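Long-range contact in DnaD-like replication protein (Streptococcus mutans UA159, PDB 2ZC2), which probably takes part in the initiation of DNA replication as a member of the DnaB/DnaD family, and binds zinc through the domain crystallised: residues Leu39-Ala43 against Ile61-Trp65. Residues are numbered along the deposited sequence; the frame is centred on the assembly and turned at random.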
ATOM      1  N   LEU A  39       4.357  -3.480  -4.625  1.00 18.44           N
ATOM      2  CA  LEU A  39       4.730  -3.535  -3.235  1.00 16.85           C
ATOM      3  C   LEU A  39       3.625  -2.966  -2.326  1.00 16.57           C
ATOM      4  O   LEU A  39       3.325  -3.548  -1.250  1.00 16.95           O
ATOM      5  CB  LEU A  39       6.037  -2.791  -2.990  1.00 15.97           C
ATOM      6  CG  LEU A  39       6.497  -2.920  -1.519  1.00 16.77           C
ATOM      7  CD1 LEU A  39       6.962  -4.381  -1.257  1.00 13.05           C
ATOM      8  CD2 LEU A  39       7.569  -1.919  -1.094  1.00 15.81           C
ATOM      9  N   VAL A  40       3.046  -1.841  -2.749  1.00 16.82           N
ATOM     10  CA  VAL A  40       1.855  -1.288  -2.099  1.00 16.30           C
ATOM     11  C   VAL A  40       0.708  -2.315  -2.036  1.00 16.31           C
ATOM     12  O   VAL A  40       0.097  -2.551  -0.980  1.00 13.87           O
ATOM     13  CB  VAL A  40       1.413   0.062  -2.715  1.00 16.58           C
ATOM     14  CG1 VAL A  40       0.199   0.641  -1.975  1.00 15.63           C
ATOM     15  CG2 VAL A  40       2.550   1.110  -2.641  1.00 14.16           C
ATOM     16  N   ARG A  41       0.409  -2.911  -3.189  1.00 16.74           N
ATOM     17  CA  ARG A  41      -0.586  -3.930  -3.275  1.00 16.77           C
ATOM     18  C   ARG A  41      -0.254  -5.131  -2.354  1.00 16.13           C
ATOM     19  O   ARG A  41      -1.178  -5.705  -1.721  1.00 15.13           O
ATOM     20  CB  ARG A  41      -0.729  -4.373  -4.755  1.00 17.03           C
ATOM     21  CG  ARG A  41      -1.543  -5.667  -5.009  1.00 19.25           C
ATOM     22  CD  ARG A  41      -1.736  -5.897  -6.558  1.00 21.41           C
ATOM     23  NE  ARG A  41      -2.530  -4.815  -7.176  1.00 26.40           N
ATOM     24  CZ  ARG A  41      -2.074  -3.866  -7.994  1.00 28.65           C
ATOM     25  NH1 ARG A  41      -0.786  -3.790  -8.339  1.00 27.95           N
ATOM     26  NH2 ARG A  41      -2.933  -2.983  -8.480  1.00 28.64           N
ATOM     27  N   SER A  42       1.015  -5.520  -2.252  1.00 13.49           N
ATOM     28  CA  SER A  42       1.282  -6.621  -1.320  1.00 14.69           C
ATOM     29  C   SER A  42       1.200  -6.253   0.175  1.00 12.62           C
ATOM     30  O   SER A  42       0.935  -7.127   0.998  1.00 10.73           O
ATOM     31  CB  SER A  42       2.554  -7.319  -1.629  1.00 13.18           C
ATOM     32  OG  SER A  42       3.593  -6.493  -1.311  1.00 25.61           O
ATOM     33  N   ALA A  43       1.315  -4.958   0.499  1.00 12.80           N
ATOM     34  CA  ALA A  43       1.001  -4.490   1.875  1.00 12.05           C
ATOM     35  C   ALA A  43      -0.481  -4.592   2.122  1.00 12.90           C
ATOM     36  O   ALA A  43      -0.910  -5.021   3.199  1.00 13.55           O
ATOM     37  CB  ALA A  43       1.540  -3.115   2.105  1.00 12.02           C
ATOM     38  N   ILE A  61       2.653  -1.485   7.604  1.00 18.23           N
ATOM     39  CA  ILE A  61       3.354  -2.515   6.816  1.00 19.82           C
ATOM     40  C   ILE A  61       4.341  -1.900   5.843  1.00 19.86           C
ATOM     41  O   ILE A  61       5.498  -2.301   5.832  1.00 21.19           O
ATOM     42  CB  ILE A  61       2.396  -3.568   6.116  1.00 19.93           C
ATOM     43  CG1 ILE A  61       1.529  -4.289   7.115  1.00 18.34           C
ATOM     44  CG2 ILE A  61       3.209  -4.562   5.282  1.00 21.48           C
ATOM     45  CD1 ILE A  61       0.295  -5.095   6.481  1.00 20.79           C
ATOM     46  N   LEU A  62       3.921  -0.908   5.058  1.00 20.91           N
ATOM     47  CA  LEU A  62       4.813  -0.233   4.131  1.00 20.90           C
ATOM     48  C   LEU A  62       6.003   0.431   4.828  1.00 23.31           C
ATOM     49  O   LEU A  62       7.127   0.389   4.303  1.00 21.75           O
ATOM     50  CB  LEU A  62       4.085   0.830   3.291  1.00 21.34           C
ATOM     51  CG  LEU A  62       3.168   0.219   2.249  1.00 19.27           C
ATOM     52  CD1 LEU A  62       2.256   1.275   1.681  1.00 17.72           C
ATOM     53  CD2 LEU A  62       4.028  -0.524   1.178  1.00 20.54           C
ATOM     54  N   ARG A  63       5.753   1.055   5.989  1.00 23.61           N
ATOM     55  CA  ARG A  63       6.828   1.715   6.775  1.00 25.73           C
ATOM     56  C   ARG A  63       7.821   0.735   7.325  1.00 24.79           C
ATOM     57  O   ARG A  63       9.008   0.984   7.308  1.00 26.69           O
ATOM     58  CB  ARG A  63       6.270   2.550   7.954  1.00 24.28           C
ATOM     59  CG  ARG A  63       5.782   3.842   7.544  1.00 28.33           C
ATOM     60  CD  ARG A  63       5.618   4.770   8.761  1.00 29.88           C
ATOM     61  NE  ARG A  63       4.805   4.114   9.760  1.00 29.94           N
ATOM     62  CZ  ARG A  63       3.482   4.226   9.822  1.00 27.08           C
ATOM     63  NH1 ARG A  63       2.850   5.003   8.972  1.00 23.47           N
ATOM     64  NH2 ARG A  63       2.821   3.599  10.791  1.00 30.17           N
ATOM     65  N   ASN A  64       7.352  -0.367   7.870  1.00 27.13           N
ATOM     66  CA  ASN A  64       8.295  -1.388   8.292  1.00 28.99           C
ATOM     67  C   ASN A  64       9.178  -1.843   7.111  1.00 29.07           C
ATOM     68  O   ASN A  64      10.395  -1.908   7.260  1.00 29.39           O
ATOM     69  CB  ASN A  64       7.589  -2.550   8.986  1.00 30.88           C
ATOM     70  CG  ASN A  64       8.503  -3.737   9.198  1.00 36.07           C
ATOM     71  OD1 ASN A  64       8.452  -4.719   8.430  1.00 37.54           O
ATOM     72  ND2 ASN A  64       9.388  -3.644  10.217  1.00 37.76           N
ATOM     73  N   TRP A  65       8.596  -2.083   5.935  1.00 28.82           N
ATOM     74  CA  TRP A  65       9.390  -2.419   4.730  1.00 30.45           C
ATOM     75  C   TRP A  65      10.351  -1.304   4.308  1.00 31.56           C
ATOM     76  O   TRP A  65      11.493  -1.573   4.011  1.00 31.72           O
ATOM     77  CB  TRP A  65       8.505  -2.828   3.519  1.00 30.65           C
ATOM     78  CG  TRP A  65       7.863  -4.149   3.675  1.00 30.32           C
ATOM     79  CD1 TRP A  65       8.254  -5.136   4.515  1.00 32.62           C
ATOM     80  CD2 TRP A  65       6.667  -4.631   3.004  1.00 30.60           C
ATOM     81  NE1 TRP A  65       7.374  -6.209   4.423  1.00 33.72           N
ATOM     82  CE2 TRP A  65       6.407  -5.931   3.492  1.00 30.33           C
ATOM     83  CE3 TRP A  65       5.784  -4.075   2.062  1.00 26.01           C
ATOM     84  CZ2 TRP A  65       5.311  -6.714   3.039  1.00 30.94           C
ATOM     85  CZ3 TRP A  65       4.723  -4.841   1.616  1.00 28.11           C
ATOM     86  CH2 TRP A  65       4.495  -6.149   2.104  1.00 31.31           C
TER
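The indole of W65 reaches across to helix residues 39-43 with the six-membered ring leading, and its CZ3 comes within 3.4 Å of L39 O. That corner meets backbone at the ring's edge, near its plane, where A43 N also lies. S42 OG approaches obliquely, 3.5 Å from CZ3. The polar atoms here are tied within their own helix: L39 O accepts both A43 N and S42 OG from the same face of its carbonyl plane, the hydroxyl bond being 3.0 Å from OG to O. The side chains of L39 and W65 pass alongside one another, pointing opposite ways. L39, its chi1 of -176° carrying CG away from the backbone N, sets CD1 off the ring plane beyond the rim, 3.5 Å from CE3, on the side away from I61. I61 rests CG2 over the other face, offset toward the rim, while its CD1 extends to 3.5 Å from A43 O. The A43 methyl points into the interface, 3.7 Å from both W65 CZ3 and L62 CD2. L62 CD1 also touches V40 CG1. The segment axes come no closer than 10.0 Å, at 126°; side chains of helix 55-67 meet both side chains and backbone of 37-50, joining two long helices of this helical DnaB/DnaD-family domain. Helix 73-76 adds L73 and V76 against L39, whereas V40 turns to L6 and F10 of helix 5-14 and to T29 and V30 of helix 20-32.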